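PDB 4CZW: PAN2-PAN3 deadenylation complex catalytic subunit pan2 from Neurospora crassa, which is the catalytic subunit of a deadenylase complex that shortens the poly(A) tails of mRNA, represented here by its protease-like domain, probably inactive, and its exonuclease domain. Local coordinates for residues A[223-228]-A[279-284]; A[534-539]-A[556-561]; A[583-588]-A[608-613]. All blocks are in the same frame, centred on the assembly; numbering follows the deposited sequence.

Interaction 1. Residues A[223-228]-A[279-284]; sequences QRITFS and RKLWST
Ile225 meets Leu281, and Phe227 meets Trp282, in two apolar contacts between segments 223-228 and 279-284 of the ubiquitin-protease-like domain. No hydrogen bond joins the segments. In the first pair one branch of the leucine does the touching: Leu281 CD1 lies 4.0 Å from Ile225 CB. CG of Leu281 is anti to the backbone N (chi1 -176°), which carries this methyl toward the isoleucine. The same methyl also borders the carbonyl oxygen of Ile225, which accepts a hydrogen bond from Trp287 NE1. In the second pair the far corner of the indole, CH2, lies against CD1 and CE1 of the phenyl ring. Trp282 CH2 is 4.1 Å from Phe227 CE1. The two side chains meet obliquely, at van der Waals distance.

Polar bonds form within segment 279-284 or with residues outside the two segments. Leu281 O takes two donors from Thr284 on one face of its carbonyl plane, the backbone N and OG1. Thr284 OG1 stands 3.0 Å from Leu281 O. One residue earlier, Ser283 OG bonds to Lys280 O at 2.7 Å, from above the carbonyl plane. Thr226 is the N-cap of helix 227-235. Its OG1 caps a backbone N just past the segment, and Gln229 OE1 returns a bond to Thr226 N, consistent with a capping box.

The contact joins the loop before helix 227-235 and its first turn to the last turn of helix 276-282. Trp282 NE1 bonds to Tyr210 OH, and its ring also meets Trp287 edge-to-face. Phe227 rests on Glu305 of strand 300-305, while Trp282 touches Met386 and Pro387 of strand 385-394.

Interaction 2. Residues A[534-539]-A[556-561]; sequences KKLWVL and RVINIQ
A Schellman motif ends helix 551-558 in the exonuclease domain, and the two isoleucines flanking its C-prime residue, Ile558 and Ile560, pack on the Leu536 side chain and on the backbone at Trp537, both in helix 529-541. Asn559 is that C-prime residue, with a positive phi of 65°. Ile560 N bonds back to Phe555 O, and Asn559 N makes a weak bond to Arg556 O. The turn lets the chain leave the helix while Ile558 and Ile560 both point toward the other segment.

No hydrogen bond crosses the contact; its side-chain packing is apolar. Leu536 CD1 touches two branches of Ile558: CD1 at 3.9 Å and CG2 at the same distance. The methyl thus sits against both arms of the isoleucine, and the two side chains cross at about a right angle. Ile560 works differently, because it meets backbone and not a side-chain tip. CG1 is anti to the backbone N (chi1 -159°), and the extended chain brings Ile560 CD1 to 4.0 Å from Trp537 CA. The same methyl is 4.2 Å from Leu536 O. The closest backbones are those of Trp537 and Ile560, whose CA atoms are 7.6 Å apart.

All four residues are buried, and Ile558 lies about 4 Å, side chain to side chain, from Asp554, a probable ligand of the catalytic metals. Asn559 is held by the protease-like domain: its OD1 and ND2 bond to Asn104 N and His101 O. The Trp537 ring meets Tyr87 of helix 81-94 in that same domain. On the nuclease side, Leu536 rests on Ile444 of strand 441-451 and Val479 of strand 471-481, and Ile558 on Thr446 and Ile474 of the same two strands. The contact thus joins helix 529-541 to the end of helix 551-558 and the turn after it, over that sheet and beside the domain boundary.

Interaction 3. Residues A[583-588]-A[608-613]; sequences ISLAFL and AQTALK
Leu585, the first residue of helix 585-592, comes nearest in backbone to Ala611 of helix 604-623, with 7.4 Å between their CA atoms. Ser584 stands just before it as the N-cap. The segment 608-613 is helical throughout.

One side chain from the first segment carries the contact. Leu585 CG is anti to the backbone N (chi1 176°), and CD1 extends to the neighbouring helix. There Leu585 CD1 touches Thr610 CG2 at 3.8 Å. The same methyl also reaches the backbone of the next residue, with Leu585 CD1 4.3 Å from Ala611 N. Ala611 CB is a looser neighbour at 4.5 Å from Leu585 CD1. Thr610 offers its methyl here; its hydroxyl bonds to Glu606 O, one turn back in its own helix.

Leu585 also touches Asp607, a probable ligand of the catalytic metals, as well as His549 and Leu614. The contact therefore probably lies beside the nuclease site. With no hydrogen bond or charge pair between the segments, it rests on packing of methyl groups, while the polar end of Thr610 is satisfied within its helix.

In the fold
Interaction 1 belongs to the protease-like domain, whereas interactions 2 and 3 belong to the exonuclease domain. Interaction 1 is remote from the other two: its centre lies 45 Å from that of interaction 2 and 63 Å from that of interaction 3, on the other side of the chain's centre from the latter. Interactions 2 and 3 are closer, with centres 22 Å apart and nearest atoms about 11 Å apart. Each borders a different probable catalytic metal ligand, Asp554 for interaction 2 and Asp607 for interaction 3. Interaction 2 also faces the protease-like domain: its Trp537 side chain is about 10 Å from the zinc ion bound there by His70, Cys75, Cys80 and Cys83, near it but not a ligand.

Interaction 1. Residues A[223-228]-A[279-284]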
loop_
_atom_site.group_PDB
_atom_site.type_symbol
_atom_site.label_atom_id
_atom_site.label_comp_id
_atom_site.label_asym_id
_atom_site.label_seq_id
_atom_site.Cartn_x
_atom_site.Cartn_y
_atom_site.Cartn_z
ATOM N N GLN A 223 14.554 8.583 -36.436
ATOM C CA GLN A 223 13.263 8.216 -37.008
ATOM C C GLN A 223 12.966 6.738 -36.776
ATOM O O GLN A 223 13.876 5.907 -36.779
ATOM C CB GLN A 223 13.231 8.539 -38.505
ATOM C CG GLN A 223 11.878 8.311 -39.166
ATOM C CD GLN A 223 10.773 9.140 -38.538
ATOM O OE1 GLN A 223 10.986 10.290 -38.155
ATOM N NE2 GLN A 223 9.587 8.555 -38.424
ATOM N N ARG A 224 11.687 6.427 -36.571
ATOM C CA ARG A 224 11.226 5.064 -36.312
ATOM C C ARG A 224 11.912 4.451 -35.095
ATOM O O ARG A 224 12.325 3.292 -35.118
ATOM C CB ARG A 224 11.440 4.177 -37.542
ATOM C CG ARG A 224 10.542 4.526 -38.718
ATOM C CD ARG A 224 10.723 3.550 -39.870
ATOM N NE ARG A 224 9.776 3.805 -40.952
ATOM C CZ ARG A 224 9.712 3.092 -42.072
ATOM N NH1 ARG A 224 10.542 2.078 -42.264
ATOM N NH2 ARG A 224 8.816 3.396 -43.002
ATOM N N ILE A 225 12.030 5.242 -34.033
ATOM C CA ILE A 225 12.577 4.759 -32.773
ATOM C C ILE A 225 11.470 4.098 -31.958
ATOM O O ILE A 225 10.464 4.731 -31.640
ATOM C CB ILE A 225 13.209 5.898 -31.953
ATOM C CG1 ILE A 225 14.020 6.826 -32.861
ATOM C CG2 ILE A 225 14.073 5.335 -30.833
ATOM C CD1 ILE A 225 14.577 8.040 -32.150
ATOM N N THR A 226 11.655 2.824 -31.626
ATOM C CA THR A 226 10.623 2.069 -30.922
ATOM C C THR A 226 10.917 1.947 -29.431
ATOM O O THR A 226 12.038 2.192 -28.984
ATOM C CB THR A 226 10.461 0.657 -31.513
ATOM O OG1 THR A 226 11.654 -0.102 -31.286
ATOM C CG2 THR A 226 10.191 0.734 -33.007
ATOM N N PHE A 227 9.896 1.567 -28.667
ATOM C CA PHE A 227 10.031 1.379 -27.227
ATOM C C PHE A 227 10.929 0.187 -26.913
ATOM O O PHE A 227 11.652 0.187 -25.917
ATOM C CB PHE A 227 8.656 1.192 -26.580
ATOM C CG PHE A 227 8.713 0.847 -25.117
ATOM C CD1 PHE A 227 8.928 1.832 -24.167
ATOM C CD2 PHE A 227 8.542 -0.462 -24.692
ATOM C CE1 PHE A 227 8.979 1.518 -22.823
ATOM C CE2 PHE A 227 8.594 -0.781 -23.348
ATOM C CZ PHE A 227 8.811 0.210 -22.412
ATOM N N SER A 228 10.872 -0.828 -27.770
ATOM C CA SER A 228 11.688 -2.024 -27.606
ATOM C C SER A 228 13.174 -1.687 -27.695
ATOM O O SER A 228 13.995 -2.258 -26.977
ATOM C CB SER A 228 11.319 -3.073 -28.658
ATOM O OG SER A 228 9.965 -3.469 -28.529
ATOM N N ARG A 279 10.018 14.153 -25.141
ATOM C CA ARG A 279 8.573 14.319 -25.019
ATOM C C ARG A 279 7.885 14.190 -26.373
ATOM O O ARG A 279 6.765 13.684 -26.459
ATOM C CB ARG A 279 8.242 15.664 -24.370
ATOM C CG ARG A 279 8.690 15.761 -22.922
ATOM C CD ARG A 279 8.440 17.141 -22.338
ATOM N NE ARG A 279 8.960 17.246 -20.980
ATOM C CZ ARG A 279 10.182 17.673 -20.676
ATOM N NH1 ARG A 279 11.018 18.048 -21.636
ATOM N NH2 ARG A 279 10.568 17.729 -19.408
ATOM N N LYS A 280 8.557 14.648 -27.427
ATOM C CA LYS A 280 8.043 14.490 -28.782
ATOM C C LYS A 280 7.966 13.013 -29.149
ATOM O O LYS A 280 7.027 12.573 -29.813
ATOM C CB LYS A 280 8.918 15.237 -29.789
ATOM C CG LYS A 280 8.945 16.746 -29.604
ATOM C CD LYS A 280 9.715 17.418 -30.729
ATOM C CE LYS A 280 9.756 18.926 -30.554
ATOM N NZ LYS A 280 10.471 19.588 -31.680
ATOM N N LEU A 281 8.963 12.252 -28.707
ATOM C CA LEU A 281 9.018 10.820 -28.971
ATOM C C LEU A 281 7.885 10.079 -28.266
ATOM O O LEU A 281 7.209 9.243 -28.865
ATOM C CB LEU A 281 10.369 10.250 -28.534
ATOM C CG LEU A 281 10.619 8.770 -28.833
ATOM C CD1 LEU A 281 10.682 8.531 -30.332
ATOM C CD2 LEU A 281 11.893 8.287 -28.154
ATOM N N TRP A 282 7.683 10.394 -26.990
ATOM C CA TRP A 282 6.657 9.733 -26.188
ATOM C C TRP A 282 5.244 10.137 -26.594
ATOM O O TRP A 282 4.283 9.418 -26.317
ATOM C CB TRP A 282 6.868 10.037 -24.704
ATOM C CG TRP A 282 7.732 9.038 -24.004
ATOM C CD1 TRP A 282 9.053 9.170 -23.693
ATOM C CD2 TRP A 282 7.332 7.750 -23.526
ATOM N NE1 TRP A 282 9.502 8.042 -23.047
ATOM C CE2 TRP A 282 8.463 7.154 -22.933
ATOM C CE3 TRP A 282 6.127 7.041 -23.542
ATOM C CZ2 TRP A 282 8.425 5.885 -22.361
ATOM C CZ3 TRP A 282 6.091 5.781 -22.973
ATOM C CH2 TRP A 282 7.232 5.216 -22.392
ATOM N N SER A 283 5.119 11.286 -27.249
ATOM C CA SER A 283 3.813 11.785 -27.665
ATOM C C SER A 283 3.304 11.060 -28.907
ATOM O O SER A 283 2.154 11.234 -29.308
ATOM C CB SER A 283 3.871 13.289 -27.927
ATOM O OG SER A 283 4.692 13.584 -29.044
ATOM N N THR A 284 4.171 10.254 -29.513
ATOM C CA THR A 284 3.801 9.463 -30.681
ATOM C C THR A 284 2.695 8.475 -30.326
ATOM O O THR A 284 2.848 7.675 -29.403
ATOM C CB THR A 284 5.011 8.695 -31.247
ATOM O OG1 THR A 284 6.061 9.618 -31.562
ATOM C CG2 THR A 284 4.622 7.927 -32.500
#

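Interaction 2. Residues A[534-539]-A[556-561]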
loop_
_atom_site.group_PDB
_atom_site.type_symbol
_atom_site.label_atom_id
_atom_site.label_comp_id
_atom_site.label_asym_id
_atom_site.label_seq_id
_atom_site.Cartn_x
_atom_site.Cartn_y
_atom_site.Cartn_z
ATOM N N LYS A 534 -0.767 -4.622 13.941
ATOM C CA LYS A 534 -0.653 -6.004 13.489
ATOM C C LYS A 534 -1.727 -6.879 14.124
ATOM O O LYS A 534 -2.292 -7.753 13.468
ATOM C CB LYS A 534 0.737 -6.556 13.808
ATOM C CG LYS A 534 1.031 -7.913 13.194
ATOM C CD LYS A 534 2.416 -8.400 13.586
ATOM C CE LYS A 534 2.742 -9.738 12.946
ATOM N NZ LYS A 534 2.831 -9.639 11.462
ATOM N N LYS A 535 -2.007 -6.633 15.400
ATOM C CA LYS A 535 -3.039 -7.370 16.118
ATOM C C LYS A 535 -4.406 -7.150 15.483
ATOM O O LYS A 535 -5.131 -8.102 15.198
ATOM C CB LYS A 535 -3.074 -6.953 17.590
ATOM C CG LYS A 535 -1.766 -7.164 18.330
ATOM C CD LYS A 535 -1.870 -6.689 19.768
ATOM C CE LYS A 535 -0.552 -6.862 20.503
ATOM N NZ LYS A 535 -0.634 -6.367 21.905
ATOM N N LEU A 536 -4.748 -5.885 15.261
ATOM C CA LEU A 536 -6.033 -5.527 14.675
ATOM C C LEU A 536 -6.159 -6.053 13.249
ATOM O O LEU A 536 -7.227 -6.506 12.840
ATOM C CB LEU A 536 -6.222 -4.009 14.695
ATOM C CG LEU A 536 -6.109 -3.342 16.067
ATOM C CD1 LEU A 536 -6.383 -1.849 15.965
ATOM C CD2 LEU A 536 -7.052 -4.000 17.060
ATOM N N TRP A 537 -5.061 -5.995 12.500
ATOM C CA TRP A 537 -5.050 -6.460 11.117
ATOM C C TRP A 537 -5.288 -7.965 11.041
ATOM O O TRP A 537 -5.992 -8.445 10.153
ATOM C CB TRP A 537 -3.725 -6.102 10.439
ATOM C CG TRP A 537 -3.677 -6.486 8.992
ATOM C CD1 TRP A 537 -4.252 -5.821 7.948
ATOM C CD2 TRP A 537 -3.017 -7.626 8.425
ATOM N NE1 TRP A 537 -3.994 -6.475 6.768
ATOM C CE2 TRP A 537 -3.237 -7.586 7.033
ATOM C CE3 TRP A 537 -2.263 -8.676 8.958
ATOM C CZ2 TRP A 537 -2.730 -8.554 6.169
ATOM C CZ3 TRP A 537 -1.761 -9.637 8.098
ATOM C CH2 TRP A 537 -1.996 -9.569 6.719
ATOM N N VAL A 538 -4.693 -8.702 11.973
ATOM C CA VAL A 538 -4.885 -10.146 12.048
ATOM C C VAL A 538 -6.339 -10.474 12.380
ATOM O O VAL A 538 -6.946 -11.347 11.758
ATOM C CB VAL A 538 -3.953 -10.788 13.101
ATOM C CG1 VAL A 538 -4.403 -12.203 13.432
ATOM C CG2 VAL A 538 -2.516 -10.789 12.605
ATOM N N LEU A 539 -6.894 -9.753 13.349
ATOM C CA LEU A 539 -8.271 -9.967 13.785
ATOM C C LEU A 539 -9.274 -9.734 12.657
ATOM O O LEU A 539 -10.303 -10.405 12.586
ATOM C CB LEU A 539 -8.598 -9.060 14.974
ATOM C CG LEU A 539 -7.888 -9.396 16.286
ATOM C CD1 LEU A 539 -8.145 -8.323 17.331
ATOM C CD2 LEU A 539 -8.324 -10.762 16.796
ATOM N N ARG A 556 -10.523 4.994 10.617
ATOM C CA ARG A 556 -9.839 5.976 9.784
ATOM C C ARG A 556 -8.485 6.368 10.368
ATOM O O ARG A 556 -7.488 6.445 9.650
ATOM C CB ARG A 556 -10.713 7.217 9.600
ATOM C CG ARG A 556 -9.955 8.432 9.099
ATOM C CD ARG A 556 -10.902 9.498 8.588
ATOM N NE ARG A 556 -11.513 9.114 7.320
ATOM C CZ ARG A 556 -10.987 9.382 6.129
ATOM N NH1 ARG A 556 -9.839 10.038 6.042
ATOM N NH2 ARG A 556 -11.611 8.994 5.024
ATOM N N VAL A 557 -8.453 6.614 11.674
ATOM C CA VAL A 557 -7.220 6.997 12.350
ATOM C C VAL A 557 -6.329 5.775 12.569
ATOM O O VAL A 557 -5.102 5.872 12.526
ATOM C CB VAL A 557 -7.512 7.693 13.693
ATOM C CG1 VAL A 557 -6.223 8.150 14.356
ATOM C CG2 VAL A 557 -8.440 8.876 13.470
ATOM N N ILE A 558 -6.954 4.621 12.788
ATOM C CA ILE A 558 -6.233 3.354 12.844
ATOM C C ILE A 558 -5.624 3.063 11.471
ATOM O O ILE A 558 -4.601 2.380 11.361
ATOM C CB ILE A 558 -7.162 2.191 13.286
ATOM C CG1 ILE A 558 -7.601 2.377 14.739
ATOM C CG2 ILE A 558 -6.479 0.840 13.138
ATOM C CD1 ILE A 558 -8.548 1.305 15.232
ATOM N N ASN A 559 -6.253 3.619 10.436
ATOM C CA ASN A 559 -5.864 3.419 9.039
ATOM C C ASN A 559 -6.051 1.960 8.634
ATOM O O ASN A 559 -5.092 1.265 8.301
ATOM C CB ASN A 559 -4.418 3.865 8.797
ATOM C CG ASN A 559 -4.114 4.114 7.330
ATOM O OD1 ASN A 559 -3.031 4.584 6.983
ATOM N ND2 ASN A 559 -5.074 3.814 6.461
ATOM N N ILE A 560 -7.302 1.511 8.665
ATOM C CA ILE A 560 -7.639 0.139 8.316
ATOM C C ILE A 560 -9.020 0.093 7.663
ATOM O O ILE A 560 -9.832 1.003 7.844
ATOM C CB ILE A 560 -7.606 -0.780 9.558
ATOM C CG1 ILE A 560 -7.436 -2.246 9.151
ATOM C CG2 ILE A 560 -8.851 -0.580 10.414
ATOM C CD1 ILE A 560 -7.284 -3.186 10.321
ATOM N N GLN A 561 -9.273 -0.957 6.889
ATOM C CA GLN A 561 -10.566 -1.145 6.241
ATOM C C GLN A 561 -11.221 -2.437 6.716
ATOM O O GLN A 561 -10.635 -3.515 6.610
ATOM C CB GLN A 561 -10.412 -1.158 4.719
ATOM C CG GLN A 561 -10.016 0.182 4.115
ATOM C CD GLN A 561 -11.180 1.151 4.021
ATOM O OE1 GLN A 561 -12.343 0.753 4.085
ATOM N NE2 GLN A 561 -10.870 2.433 3.866
#

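Interaction 3. Residues A[583-588]-A[608-613]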
loop_
_atom_site.group_PDB
_atom_site.type_symbol
_atom_site.label_atom_id
_atom_site.label_comp_id
_atom_site.label_asym_id
_atom_site.label_seq_id
_atom_site.Cartn_x
_atom_site.Cartn_y
_atom_site.Cartn_z
ATOM N N ILE A 583 -27.108 8.929 17.631
ATOM C CA ILE A 583 -27.206 9.212 19.057
ATOM C C ILE A 583 -25.852 9.022 19.735
ATOM O O ILE A 583 -25.083 8.133 19.366
ATOM C CB ILE A 583 -28.257 8.307 19.738
ATOM C CG1 ILE A 583 -29.564 8.311 18.943
ATOM C CG2 ILE A 583 -28.510 8.752 21.170
ATOM C CD1 ILE A 583 -30.266 9.651 18.925
ATOM N N SER A 584 -25.562 9.867 20.720
ATOM C CA SER A 584 -24.318 9.777 21.477
ATOM C C SER A 584 -24.227 8.481 22.277
ATOM O O SER A 584 -25.245 7.890 22.638
ATOM C CB SER A 584 -24.185 10.975 22.418
ATOM O OG SER A 584 -23.095 10.807 23.308
ATOM N N LEU A 585 -23.001 8.046 22.550
ATOM C CA LEU A 585 -22.766 6.863 23.369
ATOM C C LEU A 585 -23.236 7.102 24.800
ATOM O O LEU A 585 -23.768 6.203 25.451
ATOM C CB LEU A 585 -21.283 6.485 23.357
ATOM C CG LEU A 585 -20.865 5.314 24.252
ATOM C CD1 LEU A 585 -21.347 3.990 23.676
ATOM C CD2 LEU A 585 -19.358 5.298 24.468
ATOM N N ALA A 586 -23.037 8.327 25.277
ATOM C CA ALA A 586 -23.401 8.696 26.638
ATOM C C ALA A 586 -24.914 8.695 26.833
ATOM O O ALA A 586 -25.413 8.251 27.867
ATOM C CB ALA A 586 -22.826 10.059 26.987
ATOM N N PHE A 587 -25.638 9.192 25.836
ATOM C CA PHE A 587 -27.092 9.259 25.916
ATOM C C PHE A 587 -27.709 7.865 25.871
ATOM O O PHE A 587 -28.644 7.568 26.614
ATOM C CB PHE A 587 -27.657 10.122 24.786
ATOM C CG PHE A 587 -29.132 10.383 24.905
ATOM C CD1 PHE A 587 -29.602 11.448 25.654
ATOM C CD2 PHE A 587 -30.049 9.561 24.269
ATOM C CE1 PHE A 587 -30.958 11.690 25.768
ATOM C CE2 PHE A 587 -31.405 9.797 24.379
ATOM C CZ PHE A 587 -31.861 10.862 25.128
ATOM N N LEU A 588 -27.184 7.016 24.992
ATOM C CA LEU A 588 -27.662 5.643 24.877
ATOM C C LEU A 588 -27.407 4.869 26.166
ATOM O O LEU A 588 -28.229 4.056 26.583
ATOM C CB LEU A 588 -26.997 4.937 23.694
ATOM C CG LEU A 588 -27.420 5.385 22.294
ATOM C CD1 LEU A 588 -26.632 4.640 21.229
ATOM C CD2 LEU A 588 -28.914 5.179 22.097
ATOM N N ALA A 608 -15.826 0.577 25.379
ATOM C CA ALA A 608 -15.992 -0.639 24.593
ATOM C C ALA A 608 -17.015 -1.552 25.256
ATOM O O ALA A 608 -17.869 -2.136 24.587
ATOM C CB ALA A 608 -14.663 -1.356 24.427
ATOM N N GLN A 609 -16.919 -1.668 26.577
ATOM C CA GLN A 609 -17.864 -2.457 27.358
ATOM C C GLN A 609 -19.263 -1.857 27.292
ATOM O O GLN A 609 -20.258 -2.581 27.273
ATOM C CB GLN A 609 -17.404 -2.556 28.813
ATOM C CG GLN A 609 -16.145 -3.381 29.016
ATOM C CD GLN A 609 -15.567 -3.224 30.409
ATOM O OE1 GLN A 609 -15.708 -2.174 31.037
ATOM N NE2 GLN A 609 -14.914 -4.270 30.899
ATOM N N THR A 610 -19.330 -0.529 27.259
ATOM C CA THR A 610 -20.602 0.182 27.174
ATOM C C THR A 610 -21.327 -0.147 25.874
ATOM O O THR A 610 -22.520 -0.456 25.877
ATOM C CB THR A 610 -20.403 1.706 27.268
ATOM O OG1 THR A 610 -19.804 2.037 28.528
ATOM C CG2 THR A 610 -21.735 2.430 27.140
ATOM N N ALA A 611 -20.596 -0.081 24.765
ATOM C CA ALA A 611 -21.153 -0.388 23.453
ATOM C C ALA A 611 -21.623 -1.836 23.385
ATOM O O ALA A 611 -22.644 -2.138 22.768
ATOM C CB ALA A 611 -20.127 -0.111 22.365
ATOM N N LEU A 612 -20.871 -2.727 24.026
ATOM C CA LEU A 612 -21.229 -4.138 24.071
ATOM C C LEU A 612 -22.524 -4.338 24.852
ATOM O O LEU A 612 -23.383 -5.126 24.454
ATOM C CB LEU A 612 -20.101 -4.962 24.694
ATOM C CG LEU A 612 -20.343 -6.470 24.776
ATOM C CD1 LEU A 612 -20.571 -7.051 23.390
ATOM C CD2 LEU A 612 -19.184 -7.170 25.471
ATOM N N LYS A 613 -22.656 -3.620 25.962
ATOM C CA LYS A 613 -23.875 -3.660 26.764
ATOM C C LYS A 613 -25.065 -3.142 25.967
ATOM O O LYS A 613 -26.164 -3.694 26.042
ATOM C CB LYS A 613 -23.710 -2.836 28.044
ATOM C CG LYS A 613 -22.781 -3.450 29.079
ATOM C CD LYS A 613 -22.681 -2.558 30.307
ATOM C CE LYS A 613 -21.871 -3.219 31.408
ATOM N NZ LYS A 613 -21.780 -2.354 32.618
#